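Local coordinates for Non-ribosomal peptide synthetase (Methanobrevibacter ruminantium, PDB 6VTJ), which probably carries a peptide intermediate on its phosphopantetheine-bearing thiolation domain and releases it by NAD(P)H-dependent reduction in the adjoining reductase domain, at residues M352-Q365 and M389-D401. Residues are numbered along the deposited sequence; the frame is centred on the assembly and turned at random.
Sequences MNPAMASEKVDMSQ and MNNHYISHRDIVD
Arg397 reaches to the 354-358 helix with its chain extended from CG to NE, laying one guanidinium face over Ala357 CB, 3.6 Å from the plane. At the guanidinium edge NH1 donates to Ser358 OG (2.8 Å, 156°), while NE forms a salt bridge with Glu412. With an alanine replacing Arg397 the guanidinium is gone, and Ser358 OG is likely to lose this donor and Glu412 its partner charge. His396 ND1 donates to Glu359 O (2.9 Å), which sits only 7° out of the ring plane, restraining the ring's rotation. Met352 CE and Val400 CG2 meet tip to tip at 3.5 Å.

Reciprocal backbone bonds pair Val361 with Ile394, whose side chains run alongside one another. Ile394 CD1 meets Met363 CG at 3.5 Å, the side chains crossing at about a right angle. Asn390 N donates to Ser364 OG (3.1 Å), whose proton goes to the anti lone pair of Asp362 OD2; Asn390 ND2 bonds to Pro470 O, with weaker links to Met363 O and Gln365 OE1. Through Val361-Ile394, strand 394-395 adds a short, weakly bonded antiparallel edge to strand 360-365 of the Rossmann-type sheet, and Ser395 N-caps the following helix, sharing a capping box with Asp398.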
loop_
_atom_site.group_PDB
_atom_site.type_symbol
_atom_site.label_atom_id
_atom_site.label_comp_id
_atom_site.label_asym_id
_atom_site.label_seq_id
_atom_site.Cartn_x
_atom_site.Cartn_y
_atom_site.Cartn_z
ATOM N N MET A 352 21.119 -8.146 -11.017
ATOM C CA MET A 352 20.042 -7.293 -11.503
ATOM C C MET A 352 20.480 -6.709 -12.834
ATOM O O MET A 352 21.673 -6.475 -13.047
ATOM C CB MET A 352 19.725 -6.169 -10.516
ATOM C CG MET A 352 20.971 -5.424 -10.004
ATOM S SD MET A 352 20.534 -4.073 -8.890
ATOM C CE MET A 352 22.187 -3.454 -8.543
ATOM N N ASN A 353 19.526 -6.466 -13.731
ATOM C CA ASN A 353 19.874 -5.843 -15.005
ATOM C C ASN A 353 19.941 -4.325 -14.821
ATOM O O ASN A 353 19.685 -3.815 -13.726
ATOM C CB ASN A 353 18.907 -6.325 -16.095
ATOM C CG ASN A 353 17.531 -5.684 -16.037
ATOM O OD1 ASN A 353 17.367 -4.492 -15.775
ATOM N ND2 ASN A 353 16.524 -6.492 -16.323
ATOM N N PRO A 354 20.339 -3.567 -15.855
ATOM C CA PRO A 354 20.541 -2.127 -15.635
ATOM C C PRO A 354 19.258 -1.364 -15.342
ATOM O O PRO A 354 19.296 -0.421 -14.544
ATOM C CB PRO A 354 21.203 -1.651 -16.939
ATOM C CG PRO A 354 21.843 -2.854 -17.497
ATOM C CD PRO A 354 20.914 -3.990 -17.146
ATOM N N ALA A 355 18.126 -1.739 -15.948
ATOM C CA ALA A 355 16.872 -1.052 -15.631
ATOM C C ALA A 355 16.511 -1.236 -14.162
ATOM O O ALA A 355 16.101 -0.283 -13.480
ATOM C CB ALA A 355 15.755 -1.570 -16.524
ATOM N N MET A 356 16.691 -2.455 -13.654
ATOM C CA MET A 356 16.459 -2.726 -12.242
ATOM C C MET A 356 17.400 -1.910 -11.364
ATOM O O MET A 356 16.965 -1.268 -10.400
ATOM C CB MET A 356 16.618 -4.224 -11.982
ATOM C CG MET A 356 15.758 -5.089 -12.906
ATOM S SD MET A 356 16.179 -6.834 -12.872
ATOM C CE MET A 356 16.066 -7.163 -11.116
ATOM N N ALA A 357 18.701 -1.920 -11.691
ATOM C CA ALA A 357 19.681 -1.183 -10.898
ATOM C C ALA A 357 19.328 0.298 -10.812
ATOM O O ALA A 357 19.488 0.919 -9.752
ATOM C CB ALA A 357 21.086 -1.356 -11.493
ATOM N N SER A 358 18.829 0.876 -11.914
ATOM C CA SER A 358 18.597 2.319 -11.960
ATOM C C SER A 358 17.272 2.749 -11.340
ATOM O O SER A 358 17.082 3.951 -11.097
ATOM C CB SER A 358 18.667 2.809 -13.406
ATOM O OG SER A 358 20.018 3.076 -13.757
ATOM N N GLU A 359 16.366 1.820 -11.063
ATOM C CA GLU A 359 15.064 2.192 -10.523
ATOM C C GLU A 359 15.214 2.880 -9.175
ATOM O O GLU A 359 15.803 2.321 -8.244
ATOM C CB GLU A 359 14.176 0.960 -10.396
ATOM C CG GLU A 359 12.760 1.297 -9.984
ATOM C CD GLU A 359 11.824 0.126 -10.143
ATOM O OE1 GLU A 359 12.187 -0.998 -9.704
ATOM O OE2 GLU A 359 10.722 0.338 -10.706
ATOM N N LYS A 360 14.708 4.110 -9.099
ATOM C CA LYS A 360 14.746 4.921 -7.894
ATOM C C LYS A 360 13.582 4.585 -6.978
ATOM O O LYS A 360 12.510 4.173 -7.428
ATOM C CB LYS A 360 14.658 6.414 -8.224
ATOM C CG LYS A 360 15.573 6.920 -9.312
ATOM C CD LYS A 360 16.972 7.124 -8.822
ATOM C CE LYS A 360 17.766 7.968 -9.814
ATOM N NZ LYS A 360 19.200 8.014 -9.427
ATOM N N VAL A 361 13.782 4.799 -5.680
ATOM C CA VAL A 361 12.702 4.605 -4.728
ATOM C C VAL A 361 12.879 5.567 -3.567
ATOM O O VAL A 361 14.001 5.939 -3.208
ATOM C CB VAL A 361 12.636 3.145 -4.232
ATOM C CG1 VAL A 361 13.682 2.905 -3.131
ATOM C CG2 VAL A 361 11.250 2.852 -3.734
ATOM N N ASP A 362 11.748 5.993 -3.005
ATOM C CA ASP A 362 11.713 6.586 -1.679
ATOM C C ASP A 362 11.824 5.496 -0.623
ATOM O O ASP A 362 11.229 4.420 -0.753
ATOM C CB ASP A 362 10.411 7.357 -1.477
ATOM C CG ASP A 362 9.189 6.441 -1.446
ATOM O OD1 ASP A 362 8.845 5.850 -2.500
ATOM O OD2 ASP A 362 8.573 6.310 -0.371
ATOM N N MET A 363 12.615 5.757 0.404
ATOM C CA MET A 363 12.616 4.922 1.602
ATOM C C MET A 363 11.977 5.769 2.698
ATOM O O MET A 363 12.644 6.523 3.411
ATOM C CB MET A 363 14.005 4.446 1.952
ATOM C CG MET A 363 14.685 3.740 0.777
ATOM S SD MET A 363 14.103 2.060 0.500
ATOM C CE MET A 363 14.793 1.221 1.930
ATOM N N SER A 364 10.660 5.657 2.806
ATOM C CA SER A 364 9.890 6.464 3.749
ATOM C C SER A 364 9.883 5.745 5.093
ATOM O O SER A 364 9.051 4.872 5.343
ATOM C CB SER A 364 8.484 6.687 3.208
ATOM O OG SER A 364 8.525 7.445 2.003
ATOM N N GLN A 365 10.832 6.121 5.960
ATOM C CA GLN A 365 10.985 5.484 7.264
ATOM C C GLN A 365 9.734 5.697 8.113
ATOM O O GLN A 365 9.293 6.838 8.313
ATOM C CB GLN A 365 12.217 6.052 7.972
ATOM C CG GLN A 365 13.522 5.981 7.127
ATOM C CD GLN A 365 13.837 7.281 6.376
ATOM O OE1 GLN A 365 12.968 8.136 6.188
ATOM N NE2 GLN A 365 15.098 7.442 5.972
ATOM N N MET A 389 6.355 11.514 1.464
ATOM C CA MET A 389 7.329 10.467 1.220
ATOM C C MET A 389 8.721 11.074 1.181
ATOM O O MET A 389 8.900 12.247 0.831
ATOM C CB MET A 389 7.041 9.712 -0.088
ATOM C CG MET A 389 6.803 10.597 -1.307
ATOM S SD MET A 389 5.922 9.689 -2.618
ATOM C CE MET A 389 7.233 8.648 -3.269
ATOM N N ASN A 390 9.707 10.248 1.537
ATOM C CA ASN A 390 11.106 10.654 1.588
ATOM C C ASN A 390 11.593 11.171 0.239
ATOM O O ASN A 390 11.676 10.409 -0.729
ATOM C CB ASN A 390 11.961 9.484 2.056
ATOM C CG ASN A 390 13.306 9.931 2.565
ATOM O OD1 ASN A 390 13.899 10.837 2.011
ATOM N ND2 ASN A 390 13.786 9.307 3.635
ATOM N N ASN A 391 11.904 12.462 0.154
ATOM C CA ASN A 391 12.263 13.053 -1.125
ATOM C C ASN A 391 13.703 12.756 -1.537
ATOM O O ASN A 391 14.068 13.031 -2.685
ATOM C CB ASN A 391 12.009 14.570 -1.108
ATOM C CG ASN A 391 12.831 15.295 -0.062
ATOM O OD1 ASN A 391 12.724 15.023 1.129
ATOM N ND2 ASN A 391 13.618 16.259 -0.503
ATOM N N HIS A 392 14.515 12.174 -0.661
ATOM C CA HIS A 392 15.885 11.789 -1.024
ATOM C C HIS A 392 15.886 10.358 -1.576
ATOM O O HIS A 392 16.240 9.387 -0.895
ATOM C CB HIS A 392 16.803 11.951 0.187
ATOM C CG HIS A 392 16.732 13.309 0.805
ATOM N ND1 HIS A 392 16.193 13.536 2.058
ATOM C CD2 HIS A 392 17.098 14.523 0.329
ATOM C CE1 HIS A 392 16.243 14.828 2.328
ATOM N NE2 HIS A 392 16.786 15.449 1.296
ATOM N N TYR A 393 15.480 10.233 -2.843
ATOM C CA TYR A 393 15.370 8.926 -3.488
ATOM C C TYR A 393 16.742 8.278 -3.625
ATOM O O TYR A 393 17.750 8.956 -3.850
ATOM C CB TYR A 393 14.759 9.036 -4.885
ATOM C CG TYR A 393 13.349 9.587 -4.974
ATOM C CD1 TYR A 393 12.555 9.752 -3.844
ATOM C CD2 TYR A 393 12.818 9.946 -6.206
ATOM C CE1 TYR A 393 11.271 10.266 -3.943
ATOM C CE2 TYR A 393 11.542 10.453 -6.322
ATOM C CZ TYR A 393 10.770 10.611 -5.189
ATOM O OH TYR A 393 9.497 11.097 -5.314
ATOM N N ILE A 394 16.768 6.949 -3.486
ATOM C CA ILE A 394 17.956 6.148 -3.725
ATOM C C ILE A 394 17.665 5.217 -4.897
ATOM O O ILE A 394 16.526 5.089 -5.349
ATOM C CB ILE A 394 18.396 5.355 -2.475
ATOM C CG1 ILE A 394 17.320 4.390 -2.006
ATOM C CG2 ILE A 394 18.721 6.285 -1.341
ATOM C CD1 ILE A 394 17.788 3.530 -0.842
ATOM N N SER A 395 18.710 4.573 -5.401
ATOM C CA SER A 395 18.536 3.586 -6.459
ATOM C C SER A 395 18.824 2.196 -5.917
ATOM O O SER A 395 19.242 2.027 -4.774
ATOM C CB SER A 395 19.437 3.897 -7.651
ATOM O OG SER A 395 20.755 3.499 -7.362
ATOM N N HIS A 396 18.595 1.186 -6.760
ATOM C CA HIS A 396 18.888 -0.174 -6.340
ATOM C C HIS A 396 20.380 -0.456 -6.320
ATOM O O HIS A 396 20.791 -1.451 -5.722
ATOM C CB HIS A 396 18.153 -1.174 -7.226
ATOM C CG HIS A 396 16.704 -1.314 -6.868
ATOM N ND1 HIS A 396 15.765 -0.355 -7.183
ATOM C CD2 HIS A 396 16.041 -2.277 -6.186
ATOM C CE1 HIS A 396 14.582 -0.732 -6.733
ATOM N NE2 HIS A 396 14.722 -1.891 -6.116
ATOM N N ARG A 397 21.196 0.412 -6.916
ATOM C CA ARG A 397 22.632 0.321 -6.697
ATOM C C ARG A 397 22.975 0.708 -5.268
ATOM O O ARG A 397 23.841 0.087 -4.645
ATOM C CB ARG A 397 23.386 1.209 -7.690
ATOM C CG ARG A 397 23.143 0.865 -9.151
ATOM C CD ARG A 397 23.957 1.766 -10.085
ATOM N NE ARG A 397 23.760 1.365 -11.467
ATOM C CZ ARG A 397 22.803 1.848 -12.253
ATOM N NH1 ARG A 397 21.966 2.779 -11.801
ATOM N NH2 ARG A 397 22.680 1.395 -13.492
ATOM N N ASP A 398 22.284 1.709 -4.718
ATOM C CA ASP A 398 22.481 2.044 -3.313
ATOM C C ASP A 398 22.110 0.871 -2.427
ATOM O O ASP A 398 22.854 0.504 -1.492
ATOM C CB ASP A 398 21.646 3.268 -2.942
ATOM C CG ASP A 398 22.107 4.512 -3.641
ATOM O OD1 ASP A 398 23.314 4.815 -3.560
ATOM O OD2 ASP A 398 21.265 5.195 -4.267
ATOM N N ILE A 399 20.960 0.252 -2.722
ATOM C CA ILE A 399 20.508 -0.862 -1.904
ATOM C C ILE A 399 21.474 -2.025 -2.021
ATOM O O ILE A 399 21.862 -2.627 -1.016
ATOM C CB ILE A 399 19.081 -1.280 -2.284
ATOM C CG1 ILE A 399 18.082 -0.241 -1.778
ATOM C CG2 ILE A 399 18.786 -2.649 -1.715
ATOM C CD1 ILE A 399 17.038 0.119 -2.801
ATOM N N VAL A 400 21.904 -2.341 -3.245
ATOM C CA VAL A 400 22.805 -3.475 -3.437
ATOM C C VAL A 400 24.189 -3.182 -2.858
ATOM O O VAL A 400 24.847 -4.091 -2.351
ATOM C CB VAL A 400 22.850 -3.871 -4.927
ATOM C CG1 VAL A 400 24.077 -4.699 -5.242
ATOM C CG2 VAL A 400 21.612 -4.693 -5.272
ATOM N N ASP A 401 24.648 -1.927 -2.889
ATOM C CA ASP A 401 25.893 -1.593 -2.205
ATOM C C ASP A 401 25.790 -1.912 -0.725
ATOM O O ASP A 401 26.733 -2.459 -0.136
ATOM C CB ASP A 401 26.254 -0.118 -2.398
ATOM C CG ASP A 401 26.712 0.199 -3.821
ATOM O OD1 ASP A 401 26.895 -0.749 -4.623
ATOM O OD2 ASP A 401 26.849 1.403 -4.147
HETATM O O HOH W 1 19.187 8.790 -6.558
HETATM O O HOH W 2 14.116 7.984 0.252
#